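Local atomic coordinates of antigen MTB48, Mycobacterial protein (Mycobacterium smegmatis, PDB entry 4WJ1), a protein that is exported by the mycobacterial ESX-1 type VII secretion system and probably takes part in DNA conjugation, at least in recipient cells. Residues T243-A246 and D250-N253. Numbering follows the deposited sequence.
Sequences TEWA and DRQN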
ATOM      1  N   THR A 243      -0.715  27.961 -42.660  1.00 70.44           N
ATOM      2  CA  THR A 243       0.557  28.478 -43.149  1.00 68.10           C
ATOM      3  C   THR A 243       0.557  28.573 -44.668  1.00 74.10           C
ATOM      4  O   THR A 243       0.167  27.630 -45.360  1.00 79.05           O
ATOM      5  CB  THR A 243       1.731  27.603 -42.690  1.00 56.05           C
ATOM      6  OG1 THR A 243       1.838  27.681 -41.270  1.00 61.28           O
ATOM      7  CG2 THR A 243       3.033  28.084 -43.290  1.00 48.15           C
ATOM      8  N   GLU A 244       0.989  29.716 -45.186  1.00 68.45           N
ATOM      9  CA  GLU A 244       1.097  29.877 -46.624  1.00 73.93           C
ATOM     10  C   GLU A 244       2.436  29.330 -47.077  1.00 71.93           C
ATOM     11  O   GLU A 244       3.474  29.960 -46.890  1.00 74.57           O
ATOM     12  CB  GLU A 244       0.932  31.344 -47.028  1.00 79.81           C
ATOM     13  CG  GLU A 244      -0.469  31.878 -46.774  1.00 86.34           C
ATOM     14  CD  GLU A 244      -0.599  33.353 -47.092  1.00 96.13           C
ATOM     15  OE1 GLU A 244       0.440  34.001 -47.356  1.00 98.24           O
ATOM     16  OE2 GLU A 244      -1.741  33.863 -47.067  1.00 98.77           O
ATOM     17  N   TRP A 245       2.407  28.138 -47.660  1.00 67.45           N
ATOM     18  CA  TRP A 245       3.632  27.465 -48.053  1.00 65.92           C
ATOM     19  C   TRP A 245       4.106  27.958 -49.404  1.00 72.43           C
ATOM     20  O   TRP A 245       3.330  28.011 -50.358  1.00 73.93           O
ATOM     21  CB  TRP A 245       3.419  25.950 -48.063  1.00 65.93           C
ATOM     22  CG  TRP A 245       3.031  25.442 -46.704  1.00 70.99           C
ATOM     23  CD1 TRP A 245       1.768  25.209 -46.247  1.00 71.03           C
ATOM     24  CD2 TRP A 245       3.914  25.147 -45.616  1.00 63.09           C
ATOM     25  NE1 TRP A 245       1.812  24.769 -44.949  1.00 65.42           N
ATOM     26  CE2 TRP A 245       3.115  24.724 -44.537  1.00 61.53           C
ATOM     27  CE3 TRP A 245       5.300  25.197 -45.452  1.00 59.53           C
ATOM     28  CZ2 TRP A 245       3.658  24.351 -43.307  1.00 57.99           C
ATOM     29  CZ3 TRP A 245       5.836  24.828 -44.235  1.00 59.43           C
ATOM     30  CH2 TRP A 245       5.014  24.413 -43.174  1.00 54.71           C
ATOM     31  N   ALA A 246       5.384  28.326 -49.466  1.00 75.01           N
ATOM     32  CA  ALA A 246       6.013  28.824 -50.685  1.00 77.22           C
ATOM     33  C   ALA A 246       5.772  27.890 -51.867  1.00 76.82           C
ATOM     34  O   ALA A 246       5.450  28.335 -52.975  1.00 84.46           O
ATOM     35  CB  ALA A 246       7.516  29.018 -50.463  1.00 76.76           C
ATOM     36  N   ASP A 250       7.916  22.222 -50.159  1.00 62.52           N
ATOM     37  CA  ASP A 250       8.186  22.676 -48.796  1.00 67.59           C
ATOM     38  C   ASP A 250       7.167  22.125 -47.812  1.00 67.77           C
ATOM     39  O   ASP A 250       7.524  21.628 -46.742  1.00 63.58           O
ATOM     40  CB  ASP A 250       8.187  24.203 -48.722  1.00 74.38           C
ATOM     41  CG  ASP A 250       9.344  24.814 -49.464  1.00 84.22           C
ATOM     42  OD1 ASP A 250       9.727  24.252 -50.512  1.00 91.62           O
ATOM     43  OD2 ASP A 250       9.876  25.842 -48.991  1.00 83.36           O
ATOM     44  N   ARG A 251       5.899  22.226 -48.196  1.00 64.71           N
ATOM     45  CA  ARG A 251       4.792  21.754 -47.387  1.00 58.19           C
ATOM     46  C   ARG A 251       4.953  20.275 -47.054  1.00 57.25           C
ATOM     47  O   ARG A 251       4.694  19.857 -45.927  1.00 54.68           O
ATOM     48  CB  ARG A 251       3.468  22.006 -48.116  1.00 60.27           C
ATOM     49  CG  ARG A 251       2.237  21.780 -47.277  1.00 60.76           C
ATOM     50  CD  ARG A 251       0.968  22.276 -47.971  1.00 62.71           C
ATOM     51  NE  ARG A 251      -0.212  21.890 -47.200  1.00 65.94           N
ATOM     52  CZ  ARG A 251      -0.949  20.816 -47.463  1.00 65.59           C
ATOM     53  NH1 ARG A 251      -0.637  20.042 -48.498  1.00 67.19           N
ATOM     54  NH2 ARG A 251      -1.997  20.520 -46.700  1.00 60.45           N
ATOM     55  N   GLN A 252       5.412  19.482 -48.015  1.00 53.74           N
ATOM     56  CA  GLN A 252       5.535  18.045 -47.776  1.00 50.57           C
ATOM     57  C   GLN A 252       6.717  17.724 -46.876  1.00 52.08           C
ATOM     58  O   GLN A 252       6.644  16.809 -46.060  1.00 62.96           O
ATOM     59  CB  GLN A 252       5.657  17.293 -49.101  1.00 57.35           C
ATOM     60  CG  GLN A 252       4.419  17.421 -49.988  1.00 63.15           C
ATOM     61  CD  GLN A 252       3.199  16.774 -49.357  1.00 68.62           C
ATOM     62  OE1 GLN A 252       3.322  15.823 -48.584  1.00 72.71           O
ATOM     63  NE2 GLN A 252       2.018  17.296 -49.670  1.00 67.49           N
ATOM     64  N   ASN A 253       7.805  18.474 -47.015  1.00 52.03           N
ATOM     65  CA  ASN A 253       8.945  18.306 -46.121  1.00 54.11           C
ATOM     66  C   ASN A 253       8.546  18.643 -44.691  1.00 55.37           C
ATOM     67  O   ASN A 253       8.950  17.963 -43.743  1.00 55.76           O
ATOM     68  CB  ASN A 253      10.124  19.168 -46.567  1.00 54.42           C
ATOM     69  CG  ASN A 253      10.743  18.672 -47.867  1.00 69.32           C
ATOM     70  OD1 ASN A 253      10.737  17.470 -48.151  1.00 74.73           O
ATOM     71  ND2 ASN A 253      11.275  19.596 -48.667  1.00 71.99           N
TER
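Trp245 lays one face of its indole against the aliphatic part of Arg251, in the first turn of helix 248-272. The main feature is a CH-pi contact: Arg251 CG lies 3.7 Å from the centroid of the five-membered ring of Trp245 and only 14° off its normal. Arg251 CB comes within 3.7 Å of Trp245 CG, and Arg251 CD within 3.5 Å of Trp245 CD1. With CG anti to the backbone N (chi1 -170°) and the chain extended as far as NE, the arginine crosses the indole at about a right angle. The guanidinium has Trp245 CD1 near its plane, at its edge, and is turned 68° from the indole; its NH1 forms a salt bridge with Glu248. The loop holding Trp245 joins helices 234-242 and 248-272 in a helical hairpin within the EspB PPE domain, at one end of the elongated helical molecule, the centre of the contact lying about 53 Å from that of the chain. On the other face of the indole, Thr243 CG2 sits over the middle of the ring 3.6 Å above its plane, while NE1 is hydrogen-bonded to the carbonyl oxygen of Phe240, tying the indole back to the preceding helix. Asp250 adds looser contacts: its CB is 4.5 Å from Trp245 CE3, and its OD2 is 4.2 Å from Ala246 CB, whereas OD1 hydrogen-bonds to Ser247 OG.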